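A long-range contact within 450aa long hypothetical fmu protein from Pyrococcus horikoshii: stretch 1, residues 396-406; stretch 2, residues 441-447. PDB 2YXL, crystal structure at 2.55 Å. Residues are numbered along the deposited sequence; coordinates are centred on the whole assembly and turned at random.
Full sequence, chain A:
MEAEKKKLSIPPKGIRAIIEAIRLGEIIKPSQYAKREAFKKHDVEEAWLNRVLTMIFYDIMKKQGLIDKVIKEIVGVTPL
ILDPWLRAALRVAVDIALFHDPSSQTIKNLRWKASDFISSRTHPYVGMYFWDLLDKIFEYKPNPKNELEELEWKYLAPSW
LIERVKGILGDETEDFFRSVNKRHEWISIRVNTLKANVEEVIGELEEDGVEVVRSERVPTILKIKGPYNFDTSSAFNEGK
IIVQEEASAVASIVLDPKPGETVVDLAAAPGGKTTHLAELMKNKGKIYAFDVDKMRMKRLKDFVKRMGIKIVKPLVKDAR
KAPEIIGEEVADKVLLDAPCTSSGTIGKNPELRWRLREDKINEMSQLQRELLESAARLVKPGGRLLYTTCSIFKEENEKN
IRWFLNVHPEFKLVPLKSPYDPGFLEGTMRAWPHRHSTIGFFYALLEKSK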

ATOM      1  N   GLU A 396      15.155  -8.668  -3.112  1.00 35.78           N
ATOM      2  CA  GLU A 396      14.927  -7.339  -3.666  1.00 35.52           C
ATOM      3  C   GLU A 396      15.804  -6.289  -2.999  1.00 35.33           C
ATOM      4  O   GLU A 396      15.935  -5.169  -3.496  1.00 35.09           O
ATOM      5  CB  GLU A 396      13.461  -6.953  -3.498  1.00 35.63           C
ATOM      6  CG  GLU A 396      12.522  -7.649  -4.454  1.00 36.03           C
ATOM      7  CD  GLU A 396      11.078  -7.481  -4.046  1.00 36.87           C
ATOM      8  OE1 GLU A 396      10.431  -6.535  -4.537  1.00 36.79           O
ATOM      9  OE2 GLU A 396      10.593  -8.285  -3.220  1.00 37.27           O
ATOM     10  N   ASN A 397      16.408  -6.665  -1.875  1.00 35.17           N
ATOM     11  CA  ASN A 397      17.100  -5.723  -1.010  1.00 35.00           C
ATOM     12  C   ASN A 397      18.603  -5.971  -0.880  1.00 35.01           C
ATOM     13  O   ASN A 397      19.382  -5.496  -1.712  1.00 34.94           O
ATOM     14  CB  ASN A 397      16.424  -5.689   0.365  1.00 34.98           C
ATOM     15  CG  ASN A 397      14.973  -5.235   0.296  1.00 34.83           C
ATOM     16  OD1 ASN A 397      14.133  -5.699   1.064  1.00 34.71           O
ATOM     17  ND2 ASN A 397      14.676  -4.322  -0.621  1.00 34.63           N
ATOM     18  N   GLU A 398      19.001  -6.712   0.156  1.00 34.96           N
ATOM     19  CA  GLU A 398      20.418  -6.961   0.456  1.00 34.89           C
ATOM     20  C   GLU A 398      21.151  -7.675  -0.680  1.00 34.79           C
ATOM     21  O   GLU A 398      22.324  -7.399  -0.939  1.00 34.79           O
ATOM     22  CB  GLU A 398      20.572  -7.748   1.764  1.00 34.90           C
ATOM     23  CG  GLU A 398      20.331  -6.927   3.036  1.00 34.94           C
ATOM     24  CD  GLU A 398      18.869  -6.890   3.476  1.00 35.03           C
ATOM     25  OE1 GLU A 398      18.600  -6.401   4.593  1.00 34.84           O
ATOM     26  OE2 GLU A 398      17.988  -7.349   2.719  1.00 34.82           O
ATOM     27  N   LYS A 399      20.446  -8.584  -1.350  1.00 34.72           N
ATOM     28  CA  LYS A 399      20.974  -9.314  -2.502  1.00 34.72           C
ATOM     29  C   LYS A 399      21.276  -8.370  -3.667  1.00 34.55           C
ATOM     30  O   LYS A 399      22.327  -8.479  -4.298  1.00 34.68           O
ATOM     31  CB  LYS A 399      19.981 -10.399  -2.930  1.00 34.80           C
ATOM     32  CG  LYS A 399      20.387 -11.225  -4.139  1.00 35.27           C
ATOM     33  CD  LYS A 399      19.212 -12.071  -4.596  1.00 36.29           C
ATOM     34  CE  LYS A 399      19.626 -13.150  -5.574  1.00 36.50           C
ATOM     35  NZ  LYS A 399      18.542 -14.157  -5.739  1.00 37.13           N
ATOM     36  N   ASN A 400      20.357  -7.443  -3.934  1.00 34.32           N
ATOM     37  CA  ASN A 400      20.522  -6.460  -5.007  1.00 34.19           C
ATOM     38  C   ASN A 400      21.626  -5.430  -4.755  1.00 34.15           C
ATOM     39  O   ASN A 400      22.177  -4.861  -5.701  1.00 34.23           O
ATOM     40  CB  ASN A 400      19.199  -5.747  -5.298  1.00 34.15           C
ATOM     41  CG  ASN A 400      18.296  -6.535  -6.230  1.00 34.44           C
ATOM     42  OD1 ASN A 400      18.684  -7.573  -6.774  1.00 35.50           O
ATOM     43  ND2 ASN A 400      17.084  -6.035  -6.430  1.00 34.23           N
ATOM     44  N   ILE A 401      21.942  -5.192  -3.483  1.00 34.02           N
ATOM     45  CA  ILE A 401      23.004  -4.252  -3.112  1.00 33.86           C
ATOM     46  C   ILE A 401      24.379  -4.922  -3.151  1.00 33.85           C
ATOM     47  O   ILE A 401      25.345  -4.323  -3.626  1.00 33.90           O
ATOM     48  CB  ILE A 401      22.725  -3.564  -1.739  1.00 33.76           C
ATOM     49  CG1 ILE A 401      21.409  -2.774  -1.789  1.00 33.64           C
ATOM     50  CG2 ILE A 401      23.881  -2.649  -1.316  1.00 33.54           C
ATOM     51  CD1 ILE A 401      21.285  -1.787  -2.959  1.00 33.38           C
ATOM     52  N   ARG A 402      24.458  -6.161  -2.665  1.00 33.91           N
ATOM     53  CA  ARG A 402      25.688  -6.953  -2.749  1.00 34.06           C
ATOM     54  C   ARG A 402      26.136  -7.129  -4.197  1.00 33.96           C
ATOM     55  O   ARG A 402      27.330  -7.082  -4.491  1.00 33.91           O
ATOM     56  CB  ARG A 402      25.517  -8.320  -2.083  1.00 34.16           C
ATOM     57  CG  ARG A 402      25.625  -8.295  -0.569  1.00 34.78           C
ATOM     58  CD  ARG A 402      25.811  -9.698  -0.009  1.00 35.82           C
ATOM     59  NE  ARG A 402      25.571  -9.750   1.432  1.00 36.66           N
ATOM     60  CZ  ARG A 402      24.379  -9.950   1.991  1.00 37.16           C
ATOM     61  NH1 ARG A 402      24.262  -9.978   3.312  1.00 37.40           N
ATOM     62  NH2 ARG A 402      23.301 -10.121   1.234  1.00 37.47           N
ATOM     63  N   TRP A 403      25.166  -7.325  -5.091  1.00 33.93           N
ATOM     64  CA  TRP A 403      25.421  -7.381  -6.527  1.00 33.88           C
ATOM     65  C   TRP A 403      25.947  -6.042  -7.038  1.00 33.86           C
ATOM     66  O   TRP A 403      26.913  -6.001  -7.805  1.00 34.01           O
ATOM     67  CB  TRP A 403      24.150  -7.777  -7.291  1.00 33.82           C
ATOM     68  CG  TRP A 403      24.288  -7.645  -8.783  1.00 33.84           C
ATOM     69  CD1 TRP A 403      24.822  -8.563  -9.643  1.00 33.76           C
ATOM     70  CD2 TRP A 403      23.899  -6.522  -9.586  1.00 33.83           C
ATOM     71  NE1 TRP A 403      24.786  -8.085 -10.930  1.00 33.67           N
ATOM     72  CE2 TRP A 403      24.226  -6.834 -10.926  1.00 33.72           C
ATOM     73  CE3 TRP A 403      23.306  -5.282  -9.305  1.00 33.80           C
ATOM     74  CZ2 TRP A 403      23.978  -5.953 -11.985  1.00 33.64           C
ATOM     75  CZ3 TRP A 403      23.061  -4.404 -10.358  1.00 33.83           C
ATOM     76  CH2 TRP A 403      23.398  -4.746 -11.682  1.00 33.77           C
ATOM     77  N   PHE A 404      25.309  -4.957  -6.604  1.00 33.81           N
ATOM     78  CA  PHE A 404      25.670  -3.605  -7.023  1.00 33.81           C
ATOM     79  C   PHE A 404      27.096  -3.240  -6.609  1.00 34.02           C
ATOM     80  O   PHE A 404      27.830  -2.620  -7.380  1.00 34.02           O
ATOM     81  CB  PHE A 404      24.668  -2.588  -6.463  1.00 33.64           C
ATOM     82  CG  PHE A 404      24.835  -1.200  -7.016  1.00 33.20           C
ATOM     83  CD1 PHE A 404      25.539  -0.236  -6.306  1.00 32.82           C
ATOM     84  CD2 PHE A 404      24.286  -0.857  -8.247  1.00 32.81           C
ATOM     85  CE1 PHE A 404      25.695   1.049  -6.814  1.00 32.72           C
ATOM     86  CE2 PHE A 404      24.434   0.427  -8.761  1.00 32.53           C
ATOM     87  CZ  PHE A 404      25.141   1.381  -8.045  1.00 32.70           C
ATOM     88  N   LEU A 405      27.478  -3.634  -5.395  1.00 34.28           N
ATOM     89  CA  LEU A 405      28.825  -3.379  -4.875  1.00 34.53           C
ATOM     90  C   LEU A 405      29.884  -4.269  -5.528  1.00 34.63           C
ATOM     91  O   LEU A 405      31.078  -3.980  -5.452  1.00 34.54           O
ATOM     92  CB  LEU A 405      28.858  -3.537  -3.349  1.00 34.53           C
ATOM     93  CG  LEU A 405      28.624  -2.298  -2.474  1.00 34.63           C
ATOM     94  CD1 LEU A 405      27.240  -1.698  -2.673  1.00 34.67           C
ATOM     95  CD2 LEU A 405      28.847  -2.634  -1.005  1.00 34.65           C
ATOM     96  N   ASN A 406      29.435  -5.348  -6.165  1.00 34.88           N
ATOM     97  CA  ASN A 406      30.323  -6.255  -6.880  1.00 35.20           C
ATOM     98  C   ASN A 406      30.633  -5.796  -8.303  1.00 35.40           C
ATOM     99  O   ASN A 406      31.795  -5.798  -8.716  1.00 35.37           O
ATOM    100  CB  ASN A 406      29.763  -7.681  -6.873  1.00 35.20           C
ATOM    101  CG  ASN A 406      30.231  -8.488  -5.675  1.00 35.27           C
ATOM    102  OD1 ASN A 406      31.430  -8.580  -5.400  1.00 35.45           O
ATOM    103  ND2 ASN A 406      29.287  -9.090  -4.962  1.00 35.03           N
ATOM    104  N   PHE A 441      10.232  -1.763   5.187  1.00 31.90           N
ATOM    105  CA  PHE A 441      10.966  -0.885   4.281  1.00 31.74           C
ATOM    106  C   PHE A 441      12.459  -1.194   4.285  1.00 31.76           C
ATOM    107  O   PHE A 441      12.981  -1.767   5.245  1.00 31.91           O
ATOM    108  CB  PHE A 441      10.735   0.570   4.685  1.00 31.53           C
ATOM    109  CG  PHE A 441      10.597   1.517   3.528  1.00 30.95           C
ATOM    110  CD1 PHE A 441      11.668   2.311   3.132  1.00 30.51           C
ATOM    111  CD2 PHE A 441       9.391   1.632   2.848  1.00 30.71           C
ATOM    112  CE1 PHE A 441      11.542   3.202   2.072  1.00 30.32           C
ATOM    113  CE2 PHE A 441       9.251   2.519   1.783  1.00 30.96           C
ATOM    114  CZ  PHE A 441      10.333   3.306   1.393  1.00 31.02           C
ATOM    115  N   PHE A 442      13.137  -0.811   3.205  1.00 31.60           N
ATOM    116  CA  PHE A 442      14.570  -1.038   3.068  1.00 31.32           C
ATOM    117  C   PHE A 442      15.263   0.200   2.524  1.00 31.28           C
ATOM    118  O   PHE A 442      14.737   0.873   1.639  1.00 31.04           O
ATOM    119  CB  PHE A 442      14.832  -2.240   2.163  1.00 31.46           C
ATOM    120  CG  PHE A 442      16.293  -2.553   1.975  1.00 31.61           C
ATOM    121  CD1 PHE A 442      17.019  -3.186   2.982  1.00 31.21           C
ATOM    122  CD2 PHE A 442      16.940  -2.222   0.788  1.00 31.44           C
ATOM    123  CE1 PHE A 442      18.359  -3.481   2.813  1.00 31.38           C
ATOM    124  CE2 PHE A 442      18.284  -2.513   0.607  1.00 31.72           C
ATOM    125  CZ  PHE A 442      18.996  -3.142   1.624  1.00 31.81           C
ATOM    126  N   TYR A 443      16.444   0.485   3.068  1.00 31.33           N
ATOM    127  CA  TYR A 443      17.237   1.655   2.695  1.00 31.38           C
ATOM    128  C   TYR A 443      18.675   1.250   2.383  1.00 31.38           C
ATOM    129  O   TYR A 443      19.298   0.504   3.149  1.00 31.51           O
ATOM    130  CB  TYR A 443      17.263   2.685   3.835  1.00 31.54           C
ATOM    131  CG  TYR A 443      15.916   3.068   4.404  1.00 31.63           C
ATOM    132  CD1 TYR A 443      15.262   2.236   5.310  1.00 31.61           C
ATOM    133  CD2 TYR A 443      15.313   4.279   4.060  1.00 31.79           C
ATOM    134  CE1 TYR A 443      14.035   2.582   5.842  1.00 32.24           C
ATOM    135  CE2 TYR A 443      14.081   4.640   4.590  1.00 31.79           C
ATOM    136  CZ  TYR A 443      13.450   3.785   5.482  1.00 32.03           C
ATOM    137  OH  TYR A 443      12.230   4.115   6.015  1.00 31.51           O
ATOM    138  N   ALA A 444      19.202   1.751   1.268  1.00 31.14           N
ATOM    139  CA  ALA A 444      20.613   1.580   0.936  1.00 30.83           C
ATOM    140  C   ALA A 444      21.163   2.866   0.340  1.00 30.74           C
ATOM    141  O   ALA A 444      20.790   3.250  -0.770  1.00 30.73           O
ATOM    142  CB  ALA A 444      20.802   0.427  -0.020  1.00 30.88           C
ATOM    143  N   LEU A 445      22.035   3.533   1.092  1.00 30.56           N
ATOM    144  CA  LEU A 445      22.642   4.777   0.641  1.00 30.47           C
ATOM    145  C   LEU A 445      24.030   4.515   0.062  1.00 30.50           C
ATOM    146  O   LEU A 445      24.870   3.858   0.682  1.00 30.47           O
ATOM    147  CB  LEU A 445      22.693   5.816   1.771  1.00 30.46           C
ATOM    148  CG  LEU A 445      23.055   7.264   1.404  1.00 30.24           C
ATOM    149  CD1 LEU A 445      22.015   7.899   0.478  1.00 29.84           C
ATOM    150  CD2 LEU A 445      23.241   8.112   2.657  1.00 30.41           C
ATOM    151  N   LEU A 446      24.250   5.042  -1.137  1.00 30.43           N
ATOM    152  CA  LEU A 446      25.444   4.755  -1.917  1.00 30.48           C
ATOM    153  C   LEU A 446      26.040   6.055  -2.432  1.00 30.47           C
ATOM    154  O   LEU A 446      25.308   6.975  -2.787  1.00 30.47           O
ATOM    155  CB  LEU A 446      25.082   3.846  -3.099  1.00 30.38           C
ATOM    156  CG  LEU A 446      24.258   2.591  -2.773  1.00 30.36           C
ATOM    157  CD1 LEU A 446      23.272   2.249  -3.886  1.00 30.08           C
ATOM    158  CD2 LEU A 446      25.168   1.413  -2.450  1.00 30.36           C
ATOM    159  N   GLU A 447      27.366   6.134  -2.458  1.00 30.53           N
ATOM    160  CA  GLU A 447      28.041   7.255  -3.108  1.00 30.64           C
ATOM    161  C   GLU A 447      29.250   6.791  -3.910  1.00 30.67           C
ATOM    162  O   GLU A 447      29.872   5.777  -3.581  1.00 30.65           O
ATOM    163  CB  GLU A 447      28.424   8.353  -2.100  1.00 30.61           C
ATOM    164  CG  GLU A 447      29.663   8.093  -1.245  1.00 30.56           C
ATOM    165  CD  GLU A 447      30.245   9.370  -0.649  1.00 30.74           C
ATOM    166  OE1 GLU A 447      31.443   9.370  -0.289  1.00 31.20           O
ATOM    167  OE2 GLU A 447      29.513  10.380  -0.543  1.00 30.74           O
TER

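The helix that begins at Glu398 lies along the strand 441-447 and runs in nearly the same direction, with 13° between their axes and a closest approach of 9.9 Å. No hydrogen bond links the two stretches; they are held by side-chain packing. Alternation along the strand turns the CB atoms of Phe442, Ala444 and Leu446 toward the helix, while Phe441 and Tyr443 point away. The backbones diverge slightly along the way, the paired CA atoms being 6.7 Å apart at Asn397 and Phe442 but 9.3 Å apart at Leu405 and Leu446.

Phe442, which contributes the largest buried area, adopts chi1 t and extends its ring beneath the start of the helix. Asn397, just before the first turn, points its CA-to-CB bond toward the strand, and its CB sits 3.4 Å from the centroid of the Phe442 ring, 8° off the normal: a CH-pi contact over the face. Glu398 starts out sideways, but chi1 m and chi2 p fold its chain back, bringing OE1 within 3.4 Å of Phe442 CE1; both carboxylate oxygens are hydrogen-bonded elsewhere in the structure.

One turn on, Ile401 occupies the middle of the contact. With chi1 and chi2 both m, its CG1 lies 3.9 Å from Phe442 CE2, at the ring edge, and 3.7 Å from Ala444 CB. The short methyl of Ala444 is met here by a branched side chain reaching down from the helix.

At the wider end, where the backbones stand farther apart, Leu446 meets Phe404 and Leu405. Leu446, with chi1 m and chi2 off-rotamer at 145°, places CD1 4.0 Å from Phe404 CE1 and CD2 3.7 Å from Leu405 CD1. Phe404 reaches it through chi1 t, whereas Leu405 leaves its backbone sideways and, with chi1 between wells at -92°, brings its end nearer the strand.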